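Local structure of hemagglutinin (6D7Y) at residues K24-H29 and G34-S39; R81-R84 and T90-G93. The protein forms the toxic C-terminal tip of the CdiA protein, which probably enters neighbouring bacterial cells and arrests their growth on contact. All blocks are in the same frame, centred on the assembly; numbering follows the deposited sequence.

Contact 1: residues K24-H29 and G34-S39; sequences KHAGRH and GKVKGS
Ala26, on the last turn of helix 17-28, packs against Gly34 and Val36 of a later loop; the shortest polar bond within the two segments is the helical one from His29 N to His25 O, 2.8 Å long. Together with the bond from Arg28 N to Lys24 O it keeps the helix regular up to His29, which leaves the helical conformation and stands at the N-cap position of helix 30-33. The chain returns through that short helix, bringing Gly34 and Val36 against the turn it has just left. The methyl group of Ala26 meets both partners. Its CB lies 3.3 Å from Gly34 O, a carbon-to-oxygen packing contact, and on another flank it presses on Val36 CG2 at 3.4 Å, tighter than ordinary van der Waals separation. Val36 reaches it because CG1 is anti to the backbone N (chi1 172°), which leaves CG2 beside that nitrogen and anti to the carbonyl carbon. Elsewhere the valine side chain touches Trp43 and Gln46 of helix 40-56, while Ala26 also rests on Trp33. Gly34 has a positive phi of 84°, and with its extended psi a beta carbon there would press on the carbonyl oxygen of the preceding residue, so glycine suits the turn. Lys35, between the two, directs its CB away from the helix, as fits a charged residue at the surface. With 147 Å² buried, the segments meet by apolar and carbon-to-oxygen packing suited to small alanine; their polar bonds are made within the helix and to other residues, as from His29 to Glu31.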
loop_
_atom_site.group_PDB
_atom_site.type_symbol
_atom_site.label_atom_id
_atom_site.label_comp_id
_atom_site.label_asym_id
_atom_site.label_seq_id
_atom_site.Cartn_x
_atom_site.Cartn_y
_atom_site.Cartn_z
ATOM N N LYS A 24 3.570 8.579 2.737
ATOM C CA LYS A 24 4.419 8.326 3.917
ATOM C C LYS A 24 5.535 7.347 3.591
ATOM O O LYS A 24 6.683 7.547 3.992
ATOM C CB LYS A 24 3.572 7.765 5.039
ATOM C CG LYS A 24 2.491 8.724 5.499
ATOM C CD LYS A 24 1.450 8.014 6.343
ATOM C CE LYS A 24 0.244 8.909 6.570
ATOM N NZ LYS A 24 -0.838 8.183 7.297
ATOM N N HIS A 25 5.200 6.312 2.826
ATOM C CA HIS A 25 6.198 5.293 2.469
ATOM C C HIS A 25 7.264 5.790 1.485
ATOM O O HIS A 25 8.459 5.567 1.698
ATOM C CB HIS A 25 5.520 3.982 2.071
ATOM C CG HIS A 25 4.968 3.256 3.256
ATOM N ND1 HIS A 25 5.712 2.354 3.977
ATOM C CD2 HIS A 25 3.792 3.394 3.923
ATOM C CE1 HIS A 25 5.008 1.934 5.010
ATOM N NE2 HIS A 25 3.843 2.560 5.003
ATOM N N ALA A 26 6.844 6.477 0.434
ATOM C CA ALA A 26 7.806 7.088 -0.498
ATOM C C ALA A 26 8.616 8.176 0.229
ATOM O O ALA A 26 9.766 8.426 -0.114
ATOM C CB ALA A 26 7.092 7.671 -1.696
ATOM N N GLY A 27 8.009 8.842 1.219
ATOM C CA GLY A 27 8.713 9.870 1.997
ATOM C C GLY A 27 9.866 9.306 2.826
ATOM O O GLY A 27 10.949 9.901 2.884
ATOM N N ARG A 28 9.653 8.145 3.449
ATOM C CA ARG A 28 10.715 7.507 4.252
ATOM C C ARG A 28 11.643 6.614 3.408
ATOM O O ARG A 28 12.816 6.463 3.748
ATOM C CB ARG A 28 10.120 6.645 5.366
ATOM C CG ARG A 28 9.336 7.370 6.454
ATOM C CD ARG A 28 10.181 8.151 7.461
ATOM N NE ARG A 28 11.125 7.304 8.203
ATOM C CZ ARG A 28 12.439 7.191 7.970
ATOM N NH1 ARG A 28 13.165 6.367 8.721
ATOM N NH2 ARG A 28 13.045 7.892 7.014
ATOM N N HIS A 29 11.120 6.018 2.331
ATOM C CA HIS A 29 11.895 5.102 1.477
ATOM C C HIS A 29 11.717 5.317 -0.039
ATOM O O HIS A 29 11.177 4.460 -0.733
ATOM C CB HIS A 29 11.562 3.643 1.856
ATOM C CG HIS A 29 12.109 3.228 3.185
ATOM N ND1 HIS A 29 13.449 2.978 3.386
ATOM C CD2 HIS A 29 11.501 2.985 4.367
ATOM C CE1 HIS A 29 13.645 2.620 4.644
ATOM N NE2 HIS A 29 12.478 2.619 5.260
ATOM N N GLY A 34 10.016 5.098 -5.045
ATOM C CA GLY A 34 10.201 6.192 -6.004
ATOM C C GLY A 34 9.582 7.436 -5.361
ATOM O O GLY A 34 8.615 7.337 -4.587
ATOM N N LYS A 35 10.145 8.607 -5.630
ATOM C CA LYS A 35 9.606 9.849 -5.061
ATOM C C LYS A 35 8.203 10.174 -5.559
ATOM O O LYS A 35 7.889 9.941 -6.724
ATOM C CB LYS A 35 10.523 11.027 -5.387
ATOM C CG LYS A 35 11.802 11.081 -4.575
ATOM C CD LYS A 35 11.549 11.558 -3.148
ATOM C CE LYS A 35 12.841 11.721 -2.351
ATOM N NZ LYS A 35 13.800 12.688 -2.962
ATOM N N VAL A 36 7.364 10.685 -4.665
ATOM C CA VAL A 36 6.025 11.111 -5.015
ATOM C C VAL A 36 6.137 12.605 -5.288
ATOM O O VAL A 36 6.717 13.348 -4.494
ATOM C CB VAL A 36 5.010 10.886 -3.863
ATOM C CG1 VAL A 36 3.659 11.515 -4.189
ATOM C CG2 VAL A 36 4.848 9.409 -3.575
ATOM N N LYS A 37 5.609 13.044 -6.420
ATOM C CA LYS A 37 5.642 14.461 -6.764
ATOM C C LYS A 37 4.288 14.868 -7.282
ATOM O O LYS A 37 3.460 14.023 -7.626
ATOM C CB LYS A 37 6.703 14.740 -7.820
ATOM C CG LYS A 37 8.116 14.400 -7.381
ATOM C CD LYS A 37 9.105 14.683 -8.494
ATOM C CE LYS A 37 10.524 14.337 -8.080
ATOM N NZ LYS A 37 11.479 14.626 -9.182
ATOM N N GLY A 38 4.058 16.169 -7.315
ATOM C CA GLY A 38 2.815 16.709 -7.816
ATOM C C GLY A 38 1.718 16.783 -6.790
ATOM O O GLY A 38 1.874 16.351 -5.645
ATOM N N SER A 39 0.598 17.339 -7.238
ATOM C CA SER A 39 -0.612 17.536 -6.445
ATOM C C SER A 39 -1.063 16.325 -5.638
ATOM O O SER A 39 -0.916 15.178 -6.072
ATOM C CB SER A 39 -1.768 17.919 -7.389
ATOM O OG SER A 39 -3.030 17.920 -6.730
#

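Contact 2: residues R81-R84 and T90-G93; sequences RGVR and TFKG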
loop_
_atom_site.group_PDB
_atom_site.type_symbol
_atom_site.label_atom_id
_atom_site.label_comp_id
_atom_site.label_asym_id
_atom_site.label_seq_id
_atom_site.Cartn_x
_atom_site.Cartn_y
_atom_site.Cartn_z
ATOM N N ARG A 81 8.724 -3.557 -1.764
ATOM C CA ARG A 81 7.359 -3.095 -1.666
ATOM C C ARG A 81 6.440 -4.235 -1.222
ATOM O O ARG A 81 6.669 -5.404 -1.517
ATOM C CB ARG A 81 6.864 -2.594 -3.014
ATOM C CG ARG A 81 7.644 -1.424 -3.594
ATOM C CD ARG A 81 7.073 -1.061 -4.958
ATOM N NE ARG A 81 7.238 -2.146 -5.922
ATOM C CZ ARG A 81 6.624 -2.239 -7.096
ATOM N NH1 ARG A 81 5.754 -1.320 -7.501
ATOM N NH2 ARG A 81 6.901 -3.263 -7.891
ATOM N N GLY A 82 5.371 -3.876 -0.539
ATOM C CA GLY A 82 4.435 -4.858 -0.108
ATOM C C GLY A 82 3.092 -4.226 0.183
ATOM O O GLY A 82 3.000 -3.014 0.333
ATOM N N VAL A 83 2.070 -5.072 0.278
ATOM C CA VAL A 83 0.684 -4.624 0.598
ATOM C C VAL A 83 0.143 -5.460 1.741
ATOM O O VAL A 83 0.384 -6.673 1.818
ATOM C CB VAL A 83 -0.241 -4.766 -0.617
ATOM C CG1 VAL A 83 -1.709 -4.581 -0.234
ATOM C CG2 VAL A 83 0.144 -3.746 -1.678
ATOM N N ARG A 84 -0.575 -4.786 2.644
ATOM C CA ARG A 84 -1.203 -5.402 3.774
ATOM C C ARG A 84 -2.693 -5.140 3.631
ATOM O O ARG A 84 -3.113 -4.006 3.397
ATOM C CB ARG A 84 -0.700 -4.802 5.079
ATOM C CG ARG A 84 -1.407 -5.274 6.346
ATOM C CD ARG A 84 -0.754 -4.665 7.581
ATOM N NE ARG A 84 0.502 -5.349 7.911
ATOM C CZ ARG A 84 1.481 -4.851 8.671
ATOM N NH1 ARG A 84 1.443 -3.593 9.082
ATOM N NH2 ARG A 84 2.576 -5.599 8.913
ATOM N N THR A 90 -10.031 -5.776 2.564
ATOM C CA THR A 90 -9.906 -4.330 2.406
ATOM C C THR A 90 -8.458 -3.893 2.599
ATOM O O THR A 90 -7.705 -4.504 3.354
ATOM C CB THR A 90 -10.807 -3.527 3.360
ATOM O OG1 THR A 90 -10.518 -3.842 4.729
ATOM C CG2 THR A 90 -12.296 -3.770 3.051
ATOM N N PHE A 91 -8.097 -2.808 1.917
ATOM C CA PHE A 91 -6.756 -2.261 2.016
ATOM C C PHE A 91 -6.445 -1.749 3.422
ATOM O O PHE A 91 -7.242 -1.021 4.002
ATOM C CB PHE A 91 -6.579 -1.122 1.023
ATOM C CG PHE A 91 -5.225 -0.506 1.055
ATOM C CD1 PHE A 91 -4.165 -1.108 0.397
ATOM C CD2 PHE A 91 -4.994 0.677 1.771
ATOM C CE1 PHE A 91 -2.917 -0.543 0.433
ATOM C CE2 PHE A 91 -3.746 1.233 1.809
ATOM C CZ PHE A 91 -2.702 0.625 1.128
ATOM N N LYS A 92 -5.297 -2.146 3.970
ATOM C CA LYS A 92 -4.850 -1.659 5.288
ATOM C C LYS A 92 -3.709 -0.658 5.075
ATOM O O LYS A 92 -3.724 0.457 5.614
ATOM C CB LYS A 92 -4.398 -2.812 6.193
ATOM C CG LYS A 92 -3.711 -2.395 7.492
ATOM C CD LYS A 92 -4.633 -1.622 8.379
ATOM C CE LYS A 92 -4.019 -1.405 9.760
ATOM N NZ LYS A 92 -5.060 -0.775 10.611
ATOM N N GLY A 93 -2.701 -1.063 4.313
ATOM C CA GLY A 93 -1.595 -0.171 4.070
ATOM C C GLY A 93 -0.500 -0.795 3.229
ATOM O O GLY A 93 -0.569 -1.960 2.845
#
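Arg84 pairs with Lys92 and Gly93 through three backbone hydrogen bonds that join strands 82-86 and 91-95 of a beta hairpin. Arg84 N donates to Gly93 O at 2.8 Å, nearly along the C=O axis, and Gly93 N returns a bond of 3.1 Å to Arg84 O, making an antiparallel hydrogen-bonded pair. Lys92 N also reaches Arg84 O, at 2.9 Å, so this oxygen accepts two donors, both tilted to the same face of its carbonyl plane. Two residues opposite one define a classic beta bulge, and the psi of -52° at Lys92 supplies the local twist that lets both N-H groups turn inward. Among the side-chain contacts, Arg84 and Lys92 run alongside each other in the same direction, with Arg84 CD 3.7 Å from Lys92 CG. Each has its CG anti to the backbone N, which lays the aliphatic stems together; past bends at Arg84 chi3 (-77°) and Lys92 chi2 (63°) the ends diverge, the guanidinium group turning to Glu74 on strand 71-76, where NE makes a salt bridge. Arg84 CB also comes 3.6 Å from Gly93 O, a consequence of the pairing. The apolar contacts involve Val83 CG1 and Phe91 CE1, 4.3 Å apart, which meet obliquely on the side where Val83 also packs on Phe51 and Ile54 of helix 40-56. One face of the Phe91 ring carries Gly93 N, 3.5 Å above its plane and toward the rim, and the ring meets Phe94 edge-to-face. Sharing one carbonyl satisfies two amides despite the extra residue, while the stems pack and the charged ends part, Glu74 probably offsetting the arginine's charge.

Contact 1 closes before contact 2 opens along the chain; their centres are 16 Å apart and their nearest atoms about 6 Å, without touching. Contact 2 lies nearer the middle of the chain, 4 Å from its centre against 12 Å for contact 1. Intervening residues link them. Trp33 is touched by both Ala26 and Arg81, and helix 40-56 receives Val36 near its start and Val83 farther along. Asp96, just beyond strand 91-95, hydrogen-bonds His25. Contact 1 thus packs a loop on the end of a helix, contact 2 joins the strands of a hairpin, and both have side chains on helix 40-56.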